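Local coordinates for sarcosine oxidase (Pyrococcus horikoshii, PDB 1Y56), which forms the beta subunit of an L-proline dehydrogenase complex, binding FAD and FMN and probably carrying out the flavin-dependent oxidation of L-proline, at residues 57-62 and 358-363. Sequence-based numbering, arbitrary orientation.
Sequences DEANVR and KLPVEW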
loop_
_atom_site.group_PDB
_atom_site.type_symbol
_atom_site.label_atom_id
_atom_site.label_comp_id
_atom_site.label_asym_id
_atom_site.label_seq_id
_atom_site.Cartn_x
_atom_site.Cartn_y
_atom_site.Cartn_z
ATOM N N ASP B 57 -48.101 -18.859 40.515
ATOM C CA ASP B 57 -48.173 -20.290 40.694
ATOM C C ASP B 57 -47.382 -20.637 41.933
ATOM O O ASP B 57 -46.492 -19.897 42.351
ATOM C CB ASP B 57 -47.589 -20.995 39.483
ATOM C CG ASP B 57 -46.192 -20.523 39.168
ATOM O OD1 ASP B 57 -45.237 -21.228 39.602
ATOM O OD2 ASP B 57 -46.055 -19.442 38.524
ATOM N N GLU B 58 -47.715 -21.770 42.518
ATOM C CA GLU B 58 -47.203 -22.121 43.819
ATOM C C GLU B 58 -45.683 -22.189 43.852
ATOM O O GLU B 58 -45.068 -21.539 44.680
ATOM C CB GLU B 58 -47.838 -23.427 44.270
ATOM C CG GLU B 58 -47.066 -24.169 45.315
ATOM C CD GLU B 58 -47.836 -25.346 45.830
ATOM O OE1 GLU B 58 -48.916 -25.626 45.257
ATOM O OE2 GLU B 58 -47.379 -25.970 46.816
ATOM N N ALA B 59 -45.083 -22.949 42.942
ATOM C CA ALA B 59 -43.649 -23.200 42.991
ATOM C C ALA B 59 -42.844 -21.904 42.995
ATOM O O ALA B 59 -42.010 -21.689 43.878
ATOM C CB ALA B 59 -43.212 -24.113 41.838
ATOM N N ASN B 60 -43.115 -21.038 42.020
ATOM C CA ASN B 60 -42.391 -19.772 41.889
ATOM C C ASN B 60 -42.549 -18.887 43.121
ATOM O O ASN B 60 -41.612 -18.200 43.529
ATOM C CB ASN B 60 -42.848 -19.004 40.644
ATOM C CG ASN B 60 -42.309 -19.588 39.349
ATOM O OD1 ASN B 60 -41.125 -19.897 39.225
ATOM N ND2 ASN B 60 -43.182 -19.723 38.368
ATOM N N VAL B 61 -43.741 -18.907 43.703
ATOM C CA VAL B 61 -44.035 -18.098 44.870
ATOM C C VAL B 61 -43.271 -18.618 46.083
ATOM O O VAL B 61 -42.723 -17.819 46.860
ATOM C CB VAL B 61 -45.546 -18.026 45.135
ATOM C CG1 VAL B 61 -45.840 -17.571 46.558
ATOM C CG2 VAL B 61 -46.218 -17.108 44.113
ATOM N N ARG B 62 -43.211 -19.942 46.234
ATOM C CA ARG B 62 -42.463 -20.548 47.339
ATOM C C ARG B 62 -40.967 -20.306 47.170
ATOM O O ARG B 62 -40.288 -19.903 48.115
ATOM C CB ARG B 62 -42.746 -22.050 47.480
ATOM C CG ARG B 62 -44.196 -22.473 47.286
ATOM C CD ARG B 62 -44.680 -23.394 48.390
ATOM N NE ARG B 62 -43.653 -24.321 48.853
ATOM C CZ ARG B 62 -43.607 -25.613 48.543
ATOM N NH1 ARG B 62 -44.534 -26.151 47.757
ATOM N NH2 ARG B 62 -42.621 -26.369 49.011
ATOM N N LYS B 358 -35.741 -29.240 49.413
ATOM C CA LYS B 358 -36.850 -28.723 50.214
ATOM C C LYS B 358 -37.933 -28.102 49.298
ATOM O O LYS B 358 -39.075 -28.576 49.280
ATOM C CB LYS B 358 -36.311 -27.726 51.257
ATOM C CG LYS B 358 -36.998 -27.760 52.626
ATOM C CD LYS B 358 -38.055 -26.643 52.771
ATOM C CE LYS B 358 -38.408 -26.347 54.250
ATOM N NZ LYS B 358 -37.191 -26.023 55.078
ATOM N N LEU B 359 -37.542 -27.085 48.511
ATOM C CA LEU B 359 -38.421 -26.408 47.539
ATOM C C LEU B 359 -38.884 -27.322 46.383
ATOM O O LEU B 359 -38.279 -28.365 46.132
ATOM C CB LEU B 359 -37.718 -25.176 46.952
ATOM C CG LEU B 359 -37.464 -23.790 47.585
ATOM C CD1 LEU B 359 -38.737 -23.100 48.145
ATOM C CD2 LEU B 359 -36.341 -23.840 48.619
ATOM N N PRO B 360 -39.960 -26.921 45.672
ATOM C CA PRO B 360 -40.522 -27.660 44.538
ATOM C C PRO B 360 -39.736 -27.500 43.222
ATOM O O PRO B 360 -40.260 -26.955 42.245
ATOM C CB PRO B 360 -41.913 -27.040 44.394
ATOM C CG PRO B 360 -41.729 -25.659 44.821
ATOM C CD PRO B 360 -40.738 -25.698 45.945
ATOM N N VAL B 361 -38.500 -27.999 43.199
ATOM C CA VAL B 361 -37.613 -27.878 42.040
ATOM C C VAL B 361 -38.171 -28.556 40.789
ATOM O O VAL B 361 -37.817 -28.170 39.675
ATOM C CB VAL B 361 -36.166 -28.391 42.363
ATOM C CG1 VAL B 361 -36.117 -29.899 42.459
ATOM C CG2 VAL B 361 -35.154 -27.898 41.344
ATOM N N GLU B 362 -39.058 -29.532 40.964
ATOM C CA GLU B 362 -39.577 -30.298 39.819
ATOM C C GLU B 362 -40.447 -29.486 38.841
ATOM O O GLU B 362 -40.632 -29.889 37.696
ATOM C CB GLU B 362 -40.251 -31.620 40.251
ATOM C CG GLU B 362 -41.461 -31.487 41.183
ATOM C CD GLU B 362 -41.085 -31.112 42.629
ATOM O OE1 GLU B 362 -41.984 -30.606 43.348
ATOM O OE2 GLU B 362 -39.907 -31.314 43.043
ATOM N N TRP B 363 -40.939 -28.332 39.281
ATOM C CA TRP B 363 -41.645 -27.394 38.391
ATOM C C TRP B 363 -40.764 -26.991 37.211
ATOM O O TRP B 363 -41.257 -26.769 36.104
ATOM C CB TRP B 363 -42.070 -26.153 39.174
ATOM C CG TRP B 363 -42.946 -25.192 38.427
ATOM C CD1 TRP B 363 -42.578 -23.979 37.910
ATOM C CD2 TRP B 363 -44.347 -25.338 38.136
ATOM N NE1 TRP B 363 -43.659 -23.366 37.312
ATOM C CE2 TRP B 363 -44.754 -24.178 37.433
ATOM C CE3 TRP B 363 -45.296 -26.336 38.394
ATOM C CZ2 TRP B 363 -46.066 -23.996 36.983
ATOM C CZ3 TRP B 363 -46.600 -26.150 37.947
ATOM C CH2 TRP B 363 -46.970 -24.993 37.246
#
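W363 holds its CG anti to the backbone N (chi1 -173°), and D57 has its own CG between backbone N and carbonyl carbon (chi1 54°). D57 OD1 stands over one face of the indole toward the rim, 3.5 Å from W363 NE1, with the carboxylate and ring planes 15° apart. Next to it A59 CB makes an off-centre CH-pi contact, 4.0 Å from the centroid of the five-membered ring, and also packs on P360 CG at 3.7 Å. D57 is the N-cap of helix 58-78: N60 N donates to its OD1 from above the carboxylate plane (3.2 Å), while N60 ND2 reaches the syn lone pair of OD2 at 2.9 Å. N60 is fixed further by Y364 at OD1 and N315 at ND2. An alanine in place of D57 would probably leave N60 N without its capping acceptor and N60 ND2 without its OD2 partner, and take away the oxygen over the indole. Farther along, the bent chain of R62 lays its guanidinium against P360, whose CD lies 3.7 Å from NH2; R62 NH1 also makes a salt bridge to E58 OE2, within which the hydrogen bond is weak. L359 CD1 packs 3.6 Å from R62 O. Van der Waals and CH-pi packing, some of it by polar groups, thus joins a capped helix N-terminus to the loop after helix 337-354, where P360 centres an inverse gamma turn, in this member of the FAD-dependent oxidoreductase family.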